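Local atomic coordinates of tudor domain-containing protein 1 (PDB entry 5M9N), a protein that binds peptides carrying methylated arginine through its Tudor domains and probably helps silence transposable elements by the piRNA pathway during spermatogenesis. Residues G58-L61 against A62-Q65; Y82-I85 against G86-C89; T30-V33 against G34-F37; Y107-E110 against E111-L114. One frame throughout, in Å; residues are numbered along the deposited sequence.

Contact 1 of 4, residues G58-L61 against A62-Q65; sequences GRKL and AELQ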
loop_
_atom_site.group_PDB
_atom_site.type_symbol
_atom_site.label_atom_id
_atom_site.label_comp_id
_atom_site.label_asym_id
_atom_site.label_seq_id
_atom_site.Cartn_x
_atom_site.Cartn_y
_atom_site.Cartn_z
ATOM N N GLY A 58 11.051 4.349 6.126
ATOM C CA GLY A 58 11.172 3.458 7.272
ATOM C C GLY A 58 11.027 4.164 8.616
ATOM O O GLY A 58 10.291 3.694 9.514
ATOM N N ARG A 59 11.698 5.310 8.738
ATOM C CA ARG A 59 11.784 6.021 10.020
ATOM C C ARG A 59 10.495 6.793 10.255
ATOM O O ARG A 59 9.867 6.664 11.305
ATOM C CB ARG A 59 12.967 6.995 10.019
ATOM C CG ARG A 59 14.338 6.338 9.781
ATOM C CD ARG A 59 15.303 7.223 8.979
ATOM N NE ARG A 59 15.918 8.286 9.787
ATOM C CZ ARG A 59 17.128 8.247 10.362
ATOM N NH1 ARG A 59 17.928 7.184 10.248
ATOM N NH2 ARG A 59 17.542 9.295 11.081
ATOM N N LYS A 60 10.135 7.606 9.262
ATOM C CA LYS A 60 8.908 8.423 9.254
ATOM C C LYS A 60 7.645 7.580 9.569
ATOM O O LYS A 60 6.718 8.029 10.252
ATOM C CB LYS A 60 8.774 9.083 7.884
ATOM C CG LYS A 60 8.030 10.399 7.899
ATOM C CD LYS A 60 8.954 11.587 8.129
ATOM C CE LYS A 60 8.225 12.820 8.648
ATOM N NZ LYS A 60 8.060 12.740 10.123
ATOM N N LEU A 61 7.662 6.329 9.128
ATOM C CA LEU A 61 6.578 5.387 9.320
ATOM C C LEU A 61 6.622 4.687 10.663
ATOM O O LEU A 61 5.568 4.474 11.259
ATOM C CB LEU A 61 6.581 4.374 8.167
ATOM C CG LEU A 61 5.347 3.649 7.652
ATOM C CD1 LEU A 61 4.211 4.633 7.430
ATOM C CD2 LEU A 61 5.762 2.944 6.375
ATOM N N ALA A 62 7.830 4.357 11.163
ATOM C CA ALA A 62 7.961 3.808 12.496
ATOM C C ALA A 62 7.526 4.857 13.483
ATOM O O ALA A 62 6.984 4.534 14.507
ATOM C CB ALA A 62 9.404 3.375 12.788
ATOM N N GLU A 63 7.784 6.109 13.150
ATOM C CA GLU A 63 7.359 7.263 13.946
ATOM C C GLU A 63 5.820 7.390 13.991
ATOM O O GLU A 63 5.219 7.596 15.054
ATOM C CB GLU A 63 8.005 8.527 13.366
ATOM C CG GLU A 63 7.282 9.845 13.617
ATOM C CD GLU A 63 8.200 11.057 13.582
ATOM O OE1 GLU A 63 9.370 10.965 13.095
ATOM O OE2 GLU A 63 7.739 12.120 14.075
ATOM N N LEU A 64 5.205 7.236 12.830
ATOM C CA LEU A 64 3.725 7.269 12.733
ATOM C C LEU A 64 3.123 6.191 13.585
ATOM O O LEU A 64 2.219 6.427 14.367
ATOM C CB LEU A 64 3.307 7.087 11.282
ATOM C CG LEU A 64 1.817 7.002 10.985
ATOM C CD1 LEU A 64 1.092 8.238 11.484
ATOM C CD2 LEU A 64 1.637 6.839 9.494
ATOM N N GLN A 65 3.613 4.986 13.401
ATOM C CA GLN A 65 3.188 3.833 14.169
ATOM C C GLN A 65 3.344 4.016 15.674
ATOM O O GLN A 65 2.497 3.570 16.426
ATOM C CB GLN A 65 3.960 2.590 13.722
ATOM C CG GLN A 65 3.774 2.255 12.224
ATOM C CD GLN A 65 2.338 1.874 11.925
ATOM O OE1 GLN A 65 1.838 0.944 12.551
ATOM N NE2 GLN A 65 1.662 2.600 11.012
#

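Contact 2 of 4, residues Y82-I85 against G86-C89; sequences YPAI and GDIC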
loop_
_atom_site.group_PDB
_atom_site.type_symbol
_atom_site.label_atom_id
_atom_site.label_comp_id
_atom_site.label_asym_id
_atom_site.label_seq_id
_atom_site.Cartn_x
_atom_site.Cartn_y
_atom_site.Cartn_z
ATOM N N TYR A 82 -18.699 3.158 14.098
ATOM C CA TYR A 82 -19.156 2.636 12.865
ATOM C C TYR A 82 -18.730 3.640 11.828
ATOM O O TYR A 82 -19.518 4.518 11.444
ATOM C CB TYR A 82 -20.695 2.457 12.855
ATOM C CG TYR A 82 -21.170 1.324 13.717
ATOM C CD1 TYR A 82 -21.274 0.029 13.214
ATOM C CD2 TYR A 82 -21.546 1.550 15.040
ATOM C CE1 TYR A 82 -21.705 -1.017 14.030
ATOM C CE2 TYR A 82 -21.990 0.515 15.863
ATOM C CZ TYR A 82 -22.061 -0.764 15.359
ATOM O OH TYR A 82 -22.506 -1.776 16.186
ATOM N N PRO A 83 -17.491 3.484 11.303
ATOM C CA PRO A 83 -17.059 4.337 10.204
ATOM C C PRO A 83 -17.839 4.103 8.918
ATOM O O PRO A 83 -18.381 3.002 8.711
ATOM C CB PRO A 83 -15.584 3.957 10.051
ATOM C CG PRO A 83 -15.498 2.551 10.520
ATOM C CD PRO A 83 -16.449 2.524 11.692
ATOM N N ALA A 84 -17.886 5.127 8.069
ATOM C CA ALA A 84 -18.528 5.050 6.791
ATOM C C ALA A 84 -17.582 4.470 5.803
ATOM O O ALA A 84 -16.337 4.524 6.026
ATOM C CB ALA A 84 -19.002 6.429 6.310
ATOM N N ILE A 85 -18.154 3.944 4.698
ATOM C CA ILE A 85 -17.385 3.417 3.583
ATOM C C ILE A 85 -16.540 4.543 3.063
ATOM O O ILE A 85 -17.023 5.625 2.882
ATOM C CB ILE A 85 -18.225 2.797 2.434
ATOM C CG1 ILE A 85 -19.117 1.645 2.942
ATOM C CG2 ILE A 85 -17.324 2.352 1.273
ATOM C CD1 ILE A 85 -18.462 0.701 3.918
ATOM N N GLY A 86 -15.253 4.283 2.933
ATOM C CA GLY A 86 -14.297 5.287 2.513
ATOM C C GLY A 86 -13.657 6.170 3.563
ATOM O O GLY A 86 -12.884 7.034 3.225
ATOM N N ASP A 87 -13.980 6.003 4.830
ATOM C CA ASP A 87 -13.376 6.807 5.847
ATOM C C ASP A 87 -11.957 6.240 6.024
ATOM O O ASP A 87 -11.719 5.059 5.766
ATOM C CB ASP A 87 -14.081 6.674 7.196
ATOM C CG ASP A 87 -15.328 7.521 7.292
ATOM O OD1 ASP A 87 -15.639 8.252 6.338
ATOM O OD2 ASP A 87 -15.920 7.436 8.373
ATOM N N ILE A 88 -11.054 7.099 6.473
ATOM C CA ILE A 88 -9.778 6.615 7.050
ATOM C C ILE A 88 -9.996 6.483 8.542
ATOM O O ILE A 88 -10.663 7.312 9.141
ATOM C CB ILE A 88 -8.629 7.576 6.744
ATOM C CG1 ILE A 88 -8.478 7.763 5.232
ATOM C CG2 ILE A 88 -7.298 7.014 7.256
ATOM C CD1 ILE A 88 -8.074 6.508 4.475
ATOM N N CYS A 89 -9.484 5.437 9.141
ATOM C CA CYS A 89 -9.516 5.291 10.601
ATOM C C CYS A 89 -8.225 4.578 11.030
ATOM O O CYS A 89 -7.307 4.471 10.216
ATOM C CB CYS A 89 -10.764 4.525 11.014
ATOM S SG CYS A 89 -10.854 2.838 10.446
#

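Contact 3 of 4, residues T30-V33 against G34-F37; sequences TLNV and GDEF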
loop_
_atom_site.group_PDB
_atom_site.type_symbol
_atom_site.label_atom_id
_atom_site.label_comp_id
_atom_site.label_asym_id
_atom_site.label_seq_id
_atom_site.Cartn_x
_atom_site.Cartn_y
_atom_site.Cartn_z
ATOM N N THR A 30 3.349 12.922 -4.043
ATOM C CA THR A 30 3.545 13.523 -5.346
ATOM C C THR A 30 4.576 12.612 -5.976
ATOM O O THR A 30 5.695 12.440 -5.430
ATOM C CB THR A 30 4.105 14.970 -5.251
ATOM O OG1 THR A 30 3.131 15.835 -4.654
ATOM C CG2 THR A 30 4.501 15.533 -6.644
ATOM N N LEU A 31 4.163 11.987 -7.072
ATOM C CA LEU A 31 5.021 11.193 -7.912
ATOM C C LEU A 31 4.855 11.775 -9.296
ATOM O O LEU A 31 3.808 11.619 -9.919
ATOM C CB LEU A 31 4.611 9.733 -7.873
ATOM C CG LEU A 31 5.598 8.866 -7.103
ATOM C CD1 LEU A 31 5.789 9.336 -5.678
ATOM C CD2 LEU A 31 5.134 7.421 -7.170
ATOM N N ASN A 32 5.836 12.546 -9.717
ATOM C CA ASN A 32 5.834 13.114 -11.066
ATOM C C ASN A 32 6.354 12.081 -12.063
ATOM O O ASN A 32 7.186 11.215 -11.704
ATOM C CB ASN A 32 6.681 14.384 -11.107
ATOM C CG ASN A 32 6.134 15.479 -10.197
ATOM O OD1 ASN A 32 6.875 16.074 -9.422
ATOM N ND2 ASN A 32 4.832 15.722 -10.261
ATOM N N VAL A 33 5.870 12.180 -13.308
ATOM C CA VAL A 33 6.383 11.338 -14.376
ATOM C C VAL A 33 7.912 11.611 -14.444
ATOM O O VAL A 33 8.358 12.739 -14.287
ATOM C CB VAL A 33 5.724 11.613 -15.773
ATOM C CG1 VAL A 33 6.370 10.729 -16.834
ATOM C CG2 VAL A 33 4.207 11.382 -15.754
ATOM N N GLY A 34 8.697 10.574 -14.643
ATOM C CA GLY A 34 10.153 10.727 -14.629
ATOM C C GLY A 34 10.792 10.641 -13.252
ATOM O O GLY A 34 11.986 10.451 -13.177
ATOM N N ASP A 35 10.029 10.726 -12.155
ATOM C CA ASP A 35 10.621 10.462 -10.842
ATOM C C ASP A 35 11.130 9.048 -10.800
ATOM O O ASP A 35 10.471 8.129 -11.299
ATOM C CB ASP A 35 9.636 10.638 -9.688
ATOM C CG ASP A 35 9.276 12.086 -9.449
ATOM O OD1 ASP A 35 9.726 12.981 -10.189
ATOM O OD2 ASP A 35 8.500 12.333 -8.529
ATOM N N GLU A 36 12.319 8.892 -10.226
ATOM C CA GLU A 36 12.816 7.604 -9.840
ATOM C C GLU A 36 12.995 7.639 -8.328
ATOM O O GLU A 36 13.325 8.694 -7.741
ATOM C CB GLU A 36 14.147 7.289 -10.490
ATOM C CG GLU A 36 14.147 7.250 -11.983
ATOM C CD GLU A 36 15.518 6.849 -12.526
ATOM O OE1 GLU A 36 16.504 7.547 -12.218
ATOM O OE2 GLU A 36 15.592 5.840 -13.243
ATOM N N PHE A 37 12.762 6.526 -7.660
ATOM C CA PHE A 37 13.123 6.465 -6.235
ATOM C C PHE A 37 13.529 5.063 -5.919
ATOM O O PHE A 37 13.119 4.117 -6.626
ATOM C CB PHE A 37 11.989 6.942 -5.346
ATOM C CG PHE A 37 10.749 6.116 -5.466
ATOM C CD1 PHE A 37 10.571 4.961 -4.698
ATOM C CD2 PHE A 37 9.724 6.516 -6.329
ATOM C CE1 PHE A 37 9.399 4.235 -4.782
ATOM C CE2 PHE A 37 8.543 5.791 -6.411
ATOM C CZ PHE A 37 8.370 4.662 -5.634
#

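Contact 4 of 4, residues Y107-E110 against E111-L114; sequences YASE and ESVL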
loop_
_atom_site.group_PDB
_atom_site.type_symbol
_atom_site.label_atom_id
_atom_site.label_comp_id
_atom_site.label_asym_id
_atom_site.label_seq_id
_atom_site.Cartn_x
_atom_site.Cartn_y
_atom_site.Cartn_z
ATOM N N TYR A 107 -18.382 -3.139 4.622
ATOM C CA TYR A 107 -18.704 -3.933 5.790
ATOM C C TYR A 107 -18.831 -5.380 5.346
ATOM O O TYR A 107 -19.528 -5.687 4.352
ATOM C CB TYR A 107 -19.996 -3.429 6.476
ATOM C CG TYR A 107 -19.732 -2.331 7.439
ATOM C CD1 TYR A 107 -19.331 -1.105 6.990
ATOM C CD2 TYR A 107 -19.892 -2.519 8.809
ATOM C CE1 TYR A 107 -19.022 -0.070 7.876
ATOM C CE2 TYR A 107 -19.626 -1.501 9.711
ATOM C CZ TYR A 107 -19.165 -0.267 9.233
ATOM O OH TYR A 107 -18.907 0.793 10.121
ATOM N N ALA A 108 -18.185 -6.286 6.075
ATOM C CA ALA A 108 -18.343 -7.740 5.845
ATOM C C ALA A 108 -19.546 -8.352 6.587
ATOM O O ALA A 108 -20.066 -9.375 6.176
ATOM C CB ALA A 108 -17.110 -8.485 6.242
ATOM N N SER A 109 -19.898 -7.773 7.712
ATOM C CA SER A 109 -21.134 -8.128 8.427
ATOM C C SER A 109 -21.538 -6.857 9.163
ATOM O O SER A 109 -20.948 -5.774 8.988
ATOM C CB SER A 109 -20.834 -9.275 9.436
ATOM O OG SER A 109 -19.812 -8.878 10.392
ATOM N N GLU A 110 -22.463 -6.997 10.090
ATOM C CA GLU A 110 -22.844 -5.874 10.919
ATOM C C GLU A 110 -21.745 -5.461 11.846
ATOM O O GLU A 110 -21.753 -4.324 12.249
ATOM C CB GLU A 110 -24.095 -6.188 11.748
ATOM C CG GLU A 110 -25.298 -6.559 10.890
ATOM C CD GLU A 110 -25.994 -5.366 10.272
ATOM O OE1 GLU A 110 -25.448 -4.253 10.281
ATOM O OE2 GLU A 110 -27.164 -5.524 9.817
ATOM N N GLU A 111 -20.874 -6.387 12.240
ATOM C CA GLU A 111 -19.816 -6.122 13.210
ATOM C C GLU A 111 -18.346 -6.273 12.699
ATOM O O GLU A 111 -17.435 -6.276 13.498
ATOM C CB GLU A 111 -20.060 -7.032 14.430
ATOM C CG GLU A 111 -21.540 -7.014 14.951
ATOM C CD GLU A 111 -22.020 -5.634 15.473
ATOM O OE1 GLU A 111 -21.165 -4.738 15.731
ATOM O OE2 GLU A 111 -23.272 -5.430 15.652
ATOM N N SER A 112 -18.128 -6.300 11.387
ATOM C CA SER A 112 -16.810 -6.574 10.817
ATOM C C SER A 112 -16.653 -5.796 9.517
ATOM O O SER A 112 -17.641 -5.508 8.850
ATOM C CB SER A 112 -16.579 -8.088 10.639
ATOM O OG SER A 112 -17.426 -8.642 9.659
ATOM N N VAL A 113 -15.428 -5.353 9.221
ATOM C CA VAL A 113 -15.190 -4.474 8.072
ATOM C C VAL A 113 -13.979 -4.937 7.266
ATOM O O VAL A 113 -12.978 -5.315 7.874
ATOM C CB VAL A 113 -14.973 -3.055 8.577
ATOM C CG1 VAL A 113 -14.708 -2.058 7.475
ATOM C CG2 VAL A 113 -16.160 -2.562 9.342
ATOM N N LEU A 114 -14.049 -4.846 5.939
ATOM C CA LEU A 114 -12.889 -5.059 5.054
ATOM C C LEU A 114 -12.101 -3.757 5.059
ATOM O O LEU A 114 -12.682 -2.715 4.799
ATOM C CB LEU A 114 -13.355 -5.417 3.672
ATOM C CG LEU A 114 -12.261 -5.585 2.642
ATOM C CD1 LEU A 114 -11.391 -6.776 2.979
ATOM C CD2 LEU A 114 -12.882 -5.729 1.273
#

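Contact 1 of 4, residues G58-L61 against A62-Q65
The carboxylate of Glu63 turns one flat face to Lys60, whose NZ stands almost directly above the carboxylate carbon, with neither oxygen approached at its edge. This long salt bridge, NZ to OE1 at 3.7 Å, spans i to i+3 along the first turns of helix 58-73, the helix joining the two halves of the extended Tudor domain. The two side chains lie side by side and point the same way. Glu63 stays extended beyond CG, whereas Lys60 bends at chi2 (89°) and again at chi4, which folds its ammonium group back over the carboxylate. Both residues lie on the exposed side of the helix.

The backbone supplies the firmer evidence for a helix: four successive i to i+4 hydrogen bonds run from Ala62 N to Gly58 O, Glu63 N to Arg59 O (2.8 Å), Leu64 N to Lys60 O (3.1 Å) and Gln65 N to Leu61 O. On the buried side Leu61 CD1 meets Leu64 CD2 at 4.0 Å, the two branched ends meeting at a slant. These leucines face the Tudor core, Leu61 on Tyr120 and Leu64 on Arg101 and Asp119. At Leu61 O the last amide arrives almost straight, Gln65 N lying 2.9 Å away with an N-H...O angle of 174°, and the aliphatic CG of Gln65 presses on the same oxygen at 3.0 Å.

Contact 2 of 4, residues Y82-I85 against G86-C89
Ala84 and Asp87 grip each other twice across a type II beta turn, and this pair is the tight part of the contact. Asp87 N donates to Ala84 O at 3.0 Å, closing the turn; in return Ala84 N donates to Asp87 OD2, also at 3.0 Å. The second bond comes from above the carboxylate, 74° out of its plane, so the group lies broadside to the amide that it accepts from. That placement follows from chi1 of Asp87 (-81°), which sets CG beside its own backbone N and leans the carboxylate back over the turn. The methyl CB of Ala84 rests against OD1 at 3.8 Å, and Pro83 CB lies 3.9 Å from OD2. OD1 has a second partner in a salt bridge with Lys21, so the carboxylate is held from both oxygens and is probably kept ionised.

The outer corner of the turn is looser. Ile85 and Gly86 are exposed; Ile85 turns its CB away from the turn, though CG2 still lies 3.3 Å from Gly86 N, and its far end packs on Tyr107. Gly86 takes a positive phi (88°), at which any CB would collide with Ile85 O, the usual reason for glycine at the third position of a type II turn.

The turn feeds strand 88-92, an inner strand of the five-stranded antiparallel Tudor sheet. Gly86 and Asp87 already bond through their backbones to Val104 of strand 99-109, Cys89 bonds to Ala102, and Pro83 packs on Val104.

Contact 3 of 4, residues T30-V33 against G34-F37
Asn32 and Asp35 form the two ends of a type II beta turn that leads into strand 36-44, in the half of the extended Tudor domain that resembles a staphylococcal nuclease fold. Asp35 N donates to Asn32 O at 2.9 Å, closing the turn, and the positive phi of Gly34 after the extended Val33 marks it as type II. A reciprocal bond runs from Asn32 N to Asp35 OD2, likewise at 2.9 Å, meeting the carboxylate from above, 72° out of its plane. With chi1 at -71° the Asp35 carboxylate sits on the side of its own backbone N and is thereby folded back over Asn32, whose CB touches OD1 at 3.5 Å. The amide of Asn32 stands steeply against it, the two planes 77° apart. One bond thus closes the turn through the backbone, and the other ties the carboxylate across it. At Gly34 a CB would strike Val33 O.

Beneath the polar turn lies a small apolar contact: Leu31 CD2 reaches Phe37 CE2 at 3.9 Å, the side chains crossing at about a right angle. Phe37 CG lies between its backbone N and carbonyl carbon, which swings the ring back toward Leu31.

Both of these side chains lie over Ile146 of strand 146-150 and Gln54 of strand 49-54. Strand 177-184 runs alongside, where Val181 bonds through its backbone to Gly34 and Asp35, Val179 bonds to Phe37, and Lys184 NZ bonds to Leu31 O.

Contact 4 of 4, residues Y107-E110 against E111-L114
Tyr107 and Val113 face each other as a non-hydrogen-bonded antiparallel pair, their CA atoms 4.2 Å apart, near the tip of the beta hairpin formed by strands 99-109 and 112-117 of the Tudor core. From Tyr107 CB outward, the first neighbour is Ser112 O, at 3.9 Å from CB and somewhat nearer CD2. At the ring, the methyl CG2 of Val113 takes over: it lies 3.6 Å from CE2 and 3.7 Å from the ring centroid, only 13° off the ring normal, which is a CH-pi contact over the face. Val113 has CG1 anti to its backbone N (chi1 180°), leaving CG2 as the branch laid on the ring. The tip, OH, leaves the hairpin and is hydrogen-bonded to Pro83 O.

The chain bends at Ala108, and Ser112 O receives the neighbouring amides: Ala108 N at 2.9 Å, coming from above the carbonyl plane, and Ser109 N in a weak bond. Past this point two hydroxyls meet, Ser109 OG and Ser112 OG, at a short 2.5 Å; either may donate. Ser109 OG also accepts from Glu111 N at 3.3 Å, so it bonds to both Ser112 OG and Glu111 N.

Glu110 and Glu111 follow one another at the exposed corner, yet Glu110 OE1 and Glu111 OE2 stay 5.9 Å apart, which should keep repulsion mild. The chemistry is thus divided: an apolar ring-methyl contact on the Tyr107 and Val113 face, and a short hydroxyl pair, linked onward to a backbone amide, on the Ser109 and Ser112 face.

From the N terminus the contacts come in the order 3, 1, 2, 4, strictly in series; none nests in or crosses another, and each closes a local turn or helical stretch. Contact 3 starts strand 36-44 in the nuclease-like half, contact 1 opens the linking helix, and contacts 2 and 4 lie in the Tudor core, whose Cys132 is joined by a disulfide to Cys72 late in that helix. Contacts 3 and 4 sit on opposite sides of the chain's centre, their centres about 36 Å apart. Contacts 2 and 4 alone touch: Ile85 CD1 packs on Tyr107 CD1, and Tyr82 OH probably bonds to Glu111 OE1.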